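Long-range contact in HTH-type transcriptional regulator Rv1985c/MT2039 (Mycobacterium tuberculosis, PDB 3ISP), which probably activates expression of the lysine exporter LysE and represses its own gene as a DNA-binding LysR-type transcriptional regulator: residues S192-R197 against T218-T223. Numbering follows the deposited sequence.
Sequences SLAWNR and THFVPT
Ser192 and Ala194 each accept a backbone hydrogen bond from the 218-223 segment. His219 N donates to Ser192 O at 2.9 Å, and Val221 N to Ala194 O at 2.8 Å. The two segments run parallel in the LysR substrate-binding domain, one before and one after helix 201-210 in sequence. Ser192 and Thr218 form a single beta bridge.

The close-packed part lies around these bonds. Ala194 CB meets the edge of the Phe220 ring, 3.6 Å from Phe220 CD2. Leu193 CD2 packs against His219 CB. Leu193 also packs on helix 224-232 of the same chain. Trp195 CB points away from 218-223, and chi1 of -81° sets CG beside the backbone N. The six-membered ring comes back over the turn into that helix: Thr223 N sits above one face, toward the rim, and Pro222 CA is 3.9 Å from Trp195 CE3. Thr223 is the N-cap of helix 224-232, and its OG1 bonds Gly226 N. The indole also meets the ring of Phe227.

The looser side is at Arg197, which is exposed. Its CD sits over a face of Phe220, 3.7 Å from the ring centroid, as a CH-pi contact. The guanidinium plane is 9° from the ring plane, and Arg197 NE is 3.5 Å from Phe220 CE1. Arg197 NH2 forms a salt bridge with Asp123 of the second subunit, while His219 ND1 bonds Leu122 N of that subunit.

The chemistry therefore divides: backbone bonds, apolar packing and the Arg197 CH-pi contact join the two loops, while the polar ends of Arg197 and His219 tie them to the second subunit.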
ATOM      1  N   SER A 192       2.686 -11.334 -24.404  1.00 57.07           N
ATOM      2  CA  SER A 192       3.506 -12.050 -23.426  1.00 62.03           C
ATOM      3  C   SER A 192       2.661 -12.483 -22.229  1.00 57.58           C
ATOM      4  O   SER A 192       1.551 -12.004 -22.032  1.00 59.16           O
ATOM      5  CB  SER A 192       4.708 -11.214 -22.969  1.00 54.40           C
ATOM      6  OG  SER A 192       4.306 -10.167 -22.104  1.00 57.72           O
ATOM      7  N   LEU A 193       3.190 -13.407 -21.442  1.00 54.36           N
ATOM      8  CA  LEU A 193       2.551 -13.803 -20.201  1.00 51.00           C
ATOM      9  C   LEU A 193       3.255 -13.189 -18.987  1.00 53.91           C
ATOM     10  O   LEU A 193       4.161 -12.361 -19.116  1.00 55.72           O
ATOM     11  CB  LEU A 193       2.572 -15.317 -20.072  1.00 49.43           C
ATOM     12  CG  LEU A 193       1.974 -16.110 -21.217  1.00 50.19           C
ATOM     13  CD1 LEU A 193       1.966 -17.584 -20.858  1.00 47.26           C
ATOM     14  CD2 LEU A 193       0.576 -15.598 -21.506  1.00 50.81           C
ATOM     15  N   ALA A 194       2.831 -13.625 -17.811  1.00 51.41           N
ATOM     16  CA  ALA A 194       3.374 -13.150 -16.553  1.00 58.71           C
ATOM     17  C   ALA A 194       2.475 -13.622 -15.415  1.00 58.99           C
ATOM     18  O   ALA A 194       1.272 -13.805 -15.602  1.00 57.70           O
ATOM     19  CB  ALA A 194       3.485 -11.638 -16.551  1.00 53.98           C
ATOM     20  N   TRP A 195       3.061 -13.820 -14.241  1.00 56.45           N
ATOM     21  CA  TRP A 195       2.291 -14.225 -13.078  1.00 59.87           C
ATOM     22  C   TRP A 195       1.490 -13.064 -12.529  1.00 58.47           C
ATOM     23  O   TRP A 195       0.395 -13.251 -11.995  1.00 60.78           O
ATOM     24  CB  TRP A 195       3.211 -14.790 -11.993  1.00 57.98           C
ATOM     25  CG  TRP A 195       3.576 -16.196 -12.261  1.00 52.37           C
ATOM     26  CD1 TRP A 195       4.179 -16.691 -13.390  1.00 55.10           C
ATOM     27  CD2 TRP A 195       3.355 -17.310 -11.401  1.00 48.71           C
ATOM     28  NE1 TRP A 195       4.338 -18.054 -13.280  1.00 54.26           N
ATOM     29  CE2 TRP A 195       3.840 -18.458 -12.067  1.00 50.40           C
ATOM     30  CE3 TRP A 195       2.788 -17.452 -10.137  1.00 50.92           C
ATOM     31  CZ2 TRP A 195       3.784 -19.723 -11.503  1.00 46.50           C
ATOM     32  CZ3 TRP A 195       2.727 -18.718  -9.580  1.00 54.48           C
ATOM     33  CH2 TRP A 195       3.227 -19.837 -10.264  1.00 50.56           C
ATOM     34  N   ASN A 196       2.046 -11.867 -12.671  1.00 56.63           N
ATOM     35  CA  ASN A 196       1.415 -10.647 -12.178  1.00 64.73           C
ATOM     36  C   ASN A 196       2.304  -9.442 -12.457  1.00 65.98           C
ATOM     37  O   ASN A 196       3.289  -9.555 -13.183  1.00 69.28           O
ATOM     38  CB  ASN A 196       1.109 -10.763 -10.684  1.00 62.81           C
ATOM     39  CG  ASN A 196       2.336 -11.074  -9.868  1.00 60.67           C
ATOM     40  OD1 ASN A 196       3.304 -10.314  -9.862  1.00 62.76           O
ATOM     41  ND2 ASN A 196       2.307 -12.196  -9.172  1.00 53.15           N
ATOM     42  N   ARG A 197       1.975  -8.292 -11.881  1.00 69.62           N
ATOM     43  CA  ARG A 197       2.720  -7.068 -12.189  1.00 72.36           C
ATOM     44  C   ARG A 197       4.157  -7.106 -11.669  1.00 68.46           C
ATOM     45  O   ARG A 197       5.075  -6.610 -12.324  1.00 72.44           O
ATOM     46  CB  ARG A 197       1.997  -5.822 -11.662  1.00 76.60           C
ATOM     47  CG  ARG A 197       0.478  -5.909 -11.702  1.00 73.66           C
ATOM     48  CD  ARG A 197      -0.015  -6.556 -12.972  1.00 67.26           C
ATOM     49  NE  ARG A 197      -1.451  -6.788 -12.907  1.00 73.34           N
ATOM     50  CZ  ARG A 197      -2.362  -5.926 -13.349  1.00 76.79           C
ATOM     51  NH1 ARG A 197      -1.977  -4.775 -13.889  1.00 76.57           N
ATOM     52  NH2 ARG A 197      -3.655  -6.216 -13.254  1.00 67.85           N
ATOM     53  N   THR A 218       0.100  -8.098 -22.453  1.00 64.11           N
ATOM     54  CA  THR A 218       0.528  -9.121 -21.513  1.00 63.66           C
ATOM     55  C   THR A 218      -0.592  -9.672 -20.624  1.00 62.59           C
ATOM     56  O   THR A 218      -1.265  -8.927 -19.900  1.00 62.05           O
ATOM     57  CB  THR A 218       1.732  -8.656 -20.647  1.00 65.45           C
ATOM     58  OG1 THR A 218       1.734  -9.380 -19.404  1.00 63.74           O
ATOM     59  CG2 THR A 218       1.659  -7.161 -20.360  1.00 63.10           C
ATOM     60  N   HIS A 219      -0.767 -10.990 -20.691  1.00 56.63           N
ATOM     61  CA  HIS A 219      -1.705 -11.718 -19.852  1.00 54.59           C
ATOM     62  C   HIS A 219      -1.125 -11.971 -18.480  1.00 57.47           C
ATOM     63  O   HIS A 219       0.061 -12.250 -18.356  1.00 62.86           O
ATOM     64  CB  HIS A 219      -2.003 -13.077 -20.473  1.00 58.72           C
ATOM     65  CG  HIS A 219      -2.735 -13.005 -21.776  1.00 61.88           C
ATOM     66  ND1 HIS A 219      -4.055 -12.621 -21.867  1.00 58.00           N
ATOM     67  CD2 HIS A 219      -2.333 -13.283 -23.038  1.00 52.89           C
ATOM     68  CE1 HIS A 219      -4.429 -12.656 -23.130  1.00 57.66           C
ATOM     69  NE2 HIS A 219      -3.405 -13.055 -23.861  1.00 57.64           N
ATOM     70  N   PHE A 220      -1.961 -11.905 -17.449  1.00 59.30           N
ATOM     71  CA  PHE A 220      -1.520 -12.269 -16.101  1.00 57.08           C
ATOM     72  C   PHE A 220      -2.206 -13.513 -15.582  1.00 52.27           C
ATOM     73  O   PHE A 220      -3.385 -13.492 -15.246  1.00 51.57           O
ATOM     74  CB  PHE A 220      -1.724 -11.110 -15.157  1.00 52.50           C
ATOM     75  CG  PHE A 220      -0.947  -9.918 -15.550  1.00 61.63           C
ATOM     76  CD1 PHE A 220      -1.580  -8.748 -15.918  1.00 63.93           C
ATOM     77  CD2 PHE A 220       0.434  -9.977 -15.601  1.00 59.20           C
ATOM     78  CE1 PHE A 220      -0.839  -7.640 -16.293  1.00 67.94           C
ATOM     79  CE2 PHE A 220       1.172  -8.880 -15.981  1.00 60.56           C
ATOM     80  CZ  PHE A 220       0.539  -7.713 -16.330  1.00 63.87           C
ATOM     81  N   VAL A 221      -1.451 -14.603 -15.543  1.00 50.27           N
ATOM     82  CA  VAL A 221      -1.986 -15.884 -15.128  1.00 51.92           C
ATOM     83  C   VAL A 221      -1.054 -16.540 -14.123  1.00 55.65           C
ATOM     84  O   VAL A 221       0.061 -16.941 -14.461  1.00 55.22           O
ATOM     85  CB  VAL A 221      -2.192 -16.842 -16.307  1.00 48.70           C
ATOM     86  CG1 VAL A 221      -3.120 -17.958 -15.887  1.00 53.56           C
ATOM     87  CG2 VAL A 221      -2.761 -16.107 -17.504  1.00 45.08           C
ATOM     88  N   PRO A 222      -1.522 -16.663 -12.878  1.00 55.15           N
ATOM     89  CA  PRO A 222      -0.717 -17.178 -11.779  1.00 47.96           C
ATOM     90  C   PRO A 222      -0.867 -18.688 -11.649  1.00 52.46           C
ATOM     91  O   PRO A 222      -1.732 -19.279 -12.300  1.00 44.50           O
ATOM     92  CB  PRO A 222      -1.333 -16.498 -10.562  1.00 47.95           C
ATOM     93  CG  PRO A 222      -2.539 -15.692 -11.089  1.00 53.85           C
ATOM     94  CD  PRO A 222      -2.850 -16.242 -12.418  1.00 51.09           C
ATOM     95  N   THR A 223      -0.015 -19.276 -10.804  1.00 54.93           N
ATOM     96  CA  THR A 223       0.050 -20.715 -10.517  1.00 50.66           C
ATOM     97  C   THR A 223       0.739 -21.497 -11.624  1.00 49.60           C
ATOM     98  O   THR A 223       0.853 -21.030 -12.752  1.00 44.96           O
ATOM     99  CB  THR A 223      -1.330 -21.345 -10.156  1.00 46.62           C
ATOM    100  OG1 THR A 223      -2.080 -21.616 -11.341  1.00 45.03           O
ATOM    101  CG2 THR A 223      -2.119 -20.425  -9.252  1.00 47.84           C
TER